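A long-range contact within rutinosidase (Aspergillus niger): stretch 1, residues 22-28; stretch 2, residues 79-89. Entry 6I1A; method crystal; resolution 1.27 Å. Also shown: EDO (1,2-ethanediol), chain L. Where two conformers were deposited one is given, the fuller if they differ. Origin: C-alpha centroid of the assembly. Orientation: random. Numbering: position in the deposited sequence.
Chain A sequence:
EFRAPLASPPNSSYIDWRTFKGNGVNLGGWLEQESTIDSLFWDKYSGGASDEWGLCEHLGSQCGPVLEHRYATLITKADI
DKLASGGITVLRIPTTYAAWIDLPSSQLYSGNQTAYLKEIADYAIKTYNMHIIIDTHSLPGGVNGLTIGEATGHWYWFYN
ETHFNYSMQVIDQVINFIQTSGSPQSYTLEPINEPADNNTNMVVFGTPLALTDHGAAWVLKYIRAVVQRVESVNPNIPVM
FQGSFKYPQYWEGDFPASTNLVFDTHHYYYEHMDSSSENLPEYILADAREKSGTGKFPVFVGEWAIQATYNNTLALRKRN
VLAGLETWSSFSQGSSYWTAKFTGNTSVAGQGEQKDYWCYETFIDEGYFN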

# COMPACT_ATOMS: atom_id res chain seq x y z
N GLY A 22 26.65 0.57 -5.66
CA GLY A 22 27.28 -0.44 -4.81
C GLY A 22 26.27 -1.34 -4.16
O GLY A 22 25.15 -0.94 -3.88
N ASN A 23 26.67 -2.60 -3.93
CA ASN A 23 25.89 -3.58 -3.15
C ASN A 23 26.58 -3.71 -1.80
O ASN A 23 27.80 -3.94 -1.72
CB ASN A 23 25.78 -4.94 -3.86
CG ASN A 23 24.99 -4.85 -5.17
OD1 ASN A 23 24.24 -3.91 -5.38
ND2 ASN A 23 25.16 -5.85 -6.03
N GLY A 24 25.79 -3.54 -0.77
CA GLY A 24 26.27 -3.49 0.60
C GLY A 24 25.56 -4.42 1.54
O GLY A 24 24.68 -5.23 1.19
N VAL A 25 25.93 -4.28 2.79
CA VAL A 25 25.25 -4.93 3.92
C VAL A 25 25.15 -3.97 5.11
O VAL A 25 26.06 -3.13 5.32
CB VAL A 25 26.00 -6.24 4.25
CG1 VAL A 25 27.33 -6.02 4.92
CG2 VAL A 25 25.12 -7.17 5.05
N ASN A 26 24.14 -4.20 5.91
CA ASN A 26 24.05 -3.60 7.25
C ASN A 26 24.84 -4.42 8.23
O ASN A 26 24.85 -5.66 8.16
CB ASN A 26 22.62 -3.54 7.75
CG ASN A 26 21.84 -2.45 7.04
OD1 ASN A 26 21.86 -1.30 7.52
ND2 ASN A 26 21.23 -2.75 5.89
N LEU A 27 25.52 -3.74 9.14
CA LEU A 27 26.12 -4.38 10.33
C LEU A 27 25.14 -4.16 11.48
O LEU A 27 25.49 -3.52 12.52
CB LEU A 27 27.53 -3.85 10.58
CG LEU A 27 28.54 -3.97 9.47
CD1 LEU A 27 29.90 -3.45 9.90
CD2 LEU A 27 28.67 -5.39 8.93
N GLY A 28 23.91 -4.62 11.35
CA GLY A 28 22.90 -4.46 12.38
C GLY A 28 23.08 -5.39 13.55
O GLY A 28 23.79 -6.39 13.46
C1 EDO L . 27.24 -8.61 -3.35
O1 EDO L . 27.16 -9.53 -2.35
C2 EDO L . 26.91 -9.13 -4.69
O2 EDO L . 26.86 -8.02 -5.61
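Stretch 2, residues 79-89: DIDKLASGGIT

Stretch 2 is the end of a helix and the chain that leaves it. The helix begins earlier in the chain and runs through Ser 85, with phi near -60° and psi near -40° over most of its length. Its last turn is closed by a Schellman motif. Gly 87 takes positive phi (93°, psi 12°), Gly 87 N bonds to Ala 84 O at 3.0 Å, and Ile 88 N bonds back to Leu 83 O at 3.1 Å. A CB on Gly 87 at these angles would jam against the carbonyl O of Gly 86, so the turn calls for glycine. Ile 88 then has extended angles (-69/134), and Thr 89 follows at -130/2.

Stretch 1 is a strand from Gly 22 to Asn 26, followed by loop. The CA atoms come nearest at Gly 24 and Ile 88, 5.0 Å apart. At the other end they stand well apart, with Leu 27 CA 9.8 Å from Asp 79 CA. The helical part of stretch 2 lies over the later part of stretch 1 and the chain after it over the earlier part, so the two run in broadly opposite directions. The contact buries 330 Å² in all, both sides summed.

Ile 88 has the largest covered area. Its CA-to-CB bond points sideways, but the end of the side chain comes nearer to the strand. With both chi angles m, Ile 88 CD1 reaches 3.6 Å from Gly 24 O and 4.1 Å from Val 25 N. Its other branch also makes a contact, Ile 88 CG2 lying 4.2 Å from Val 25 CG1.

Asn 23 comes next. Its carbonyl accepts the one direct hydrogen bond between the stretches, from Thr 89 N to Asn 23 O, at 3.0 Å and nearly straight at 172°. Asn 23 O also receives a CA-H...O contact from Ile 88 CA at 3.5 Å. Water 1 adds a bridge. Water 1 accepts from Asn 23 N at 2.9 Å, donates to Gly 87 O at 3.1 Å, and is hydrogen-bonded to Thr 89 OG1 at 2.7 Å. The CA-to-CB bond of Asn 23 points sideways, and its side chain stays clear of stretch 2. It meets a 1,2-ethanediol instead, probably from the crystallisation liquor: Asn 23 ND2 donates to EDO O2 at 2.8 Å. EDO O1 in turn donates to Gly 86 O at 2.7 Å, so the diol links the two stretches.

The CA-to-CB bonds of Val 25 and Leu 83 each point toward the other stretch, and Val 25 carries the contact onto the helix. Val 25 CG1 lies 3.7 Å from Leu 83 CD1. Leu 83 CD1 is also 4.1 Å from Leu 27 CD2. One helical turn earlier, Ile 80 CD1 lies 4.5 Å from Leu 27 CD1. These apolar side chains, all buried, pack the helix on stretch 1. Beyond the helix, Ile 88 continues the apolar packing and the hydrogen bond from Thr 89 to Asn 23 adds to it.

Gly 22 CA approaches Thr 89 OG1 at 3.7 Å. A CB on Gly 22 would point toward stretch 2 and come within 3.1 Å of Thr 89 OG1, a tight fit.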

# COMPACT_ATOMS: atom_id res chain seq x y z
N ASP A 79 34.72 -10.99 9.50
CA ASP A 79 33.42 -10.71 8.86
C ASP A 79 33.61 -9.81 7.65
O ASP A 79 33.02 -10.05 6.54
CB ASP A 79 32.41 -10.13 9.85
CG ASP A 79 32.09 -11.12 10.94
OD1 ASP A 79 31.43 -12.14 10.63
OD2 ASP A 79 32.55 -10.91 12.08
N ILE A 80 34.42 -8.77 7.76
CA ILE A 80 34.67 -7.87 6.61
C ILE A 80 35.30 -8.63 5.45
O ILE A 80 34.94 -8.44 4.31
CB ILE A 80 35.52 -6.65 7.03
CG1 ILE A 80 34.90 -5.97 8.26
CG2 ILE A 80 35.73 -5.70 5.87
CD1 ILE A 80 33.40 -5.70 8.18
N ASP A 81 36.29 -9.52 5.74
CA ASP A 81 36.88 -10.34 4.66
C ASP A 81 35.84 -11.24 3.99
O ASP A 81 35.83 -11.32 2.75
CB ASP A 81 38.02 -11.18 5.23
CG ASP A 81 39.21 -10.37 5.71
OD1 ASP A 81 39.46 -9.27 5.18
OD2 ASP A 81 39.93 -10.89 6.59
N LYS A 82 34.97 -11.84 4.77
CA LYS A 82 33.93 -12.72 4.17
C LYS A 82 32.97 -11.90 3.30
O LYS A 82 32.64 -12.25 2.15
CB LYS A 82 33.15 -13.41 5.26
CG LYS A 82 32.13 -14.38 4.67
CD LYS A 82 31.34 -15.06 5.66
CE LYS A 82 32.10 -15.75 6.78
NZ LYS A 82 31.18 -16.26 7.83
N LEU A 83 32.55 -10.74 3.82
CA LEU A 83 31.66 -9.86 3.03
C LEU A 83 32.34 -9.42 1.74
O LEU A 83 31.70 -9.41 0.66
CB LEU A 83 31.28 -8.67 3.93
CG LEU A 83 30.39 -9.01 5.11
CD1 LEU A 83 30.33 -7.87 6.10
CD2 LEU A 83 29.00 -9.43 4.67
N ALA A 84 33.60 -9.00 1.78
CA ALA A 84 34.35 -8.59 0.59
C ALA A 84 34.41 -9.75 -0.43
O ALA A 84 34.25 -9.52 -1.63
CB ALA A 84 35.75 -8.17 0.97
N SER A 85 34.58 -10.96 0.07
CA SER A 85 34.69 -12.16 -0.81
C SER A 85 33.36 -12.36 -1.53
O SER A 85 33.38 -12.98 -2.62
CB SER A 85 35.13 -13.40 -0.03
OG SER A 85 34.05 -14.06 0.65
N GLY A 86 32.24 -11.94 -0.94
CA GLY A 86 30.92 -12.01 -1.60
C GLY A 86 30.61 -10.80 -2.48
O GLY A 86 29.47 -10.73 -2.98
N GLY A 87 31.51 -9.83 -2.68
CA GLY A 87 31.34 -8.66 -3.55
C GLY A 87 30.78 -7.40 -2.81
O GLY A 87 30.37 -6.47 -3.52
N ILE A 88 30.76 -7.43 -1.50
CA ILE A 88 30.26 -6.24 -0.74
C ILE A 88 31.26 -5.09 -0.91
O ILE A 88 32.49 -5.28 -0.69
CB ILE A 88 30.03 -6.59 0.72
CG1 ILE A 88 28.89 -7.61 0.85
CG2 ILE A 88 29.79 -5.40 1.62
CD1 ILE A 88 27.56 -7.12 0.29
N THR A 89 30.72 -3.90 -1.19
CA THR A 89 31.53 -2.68 -1.31
C THR A 89 30.98 -1.51 -0.47
O THR A 89 31.61 -0.43 -0.47
CB THR A 89 31.62 -2.19 -2.74
OG1 THR A 89 30.34 -1.88 -3.24
CG2 THR A 89 32.29 -3.20 -3.64
O HOH W 1 29.20 -3.84 -4.79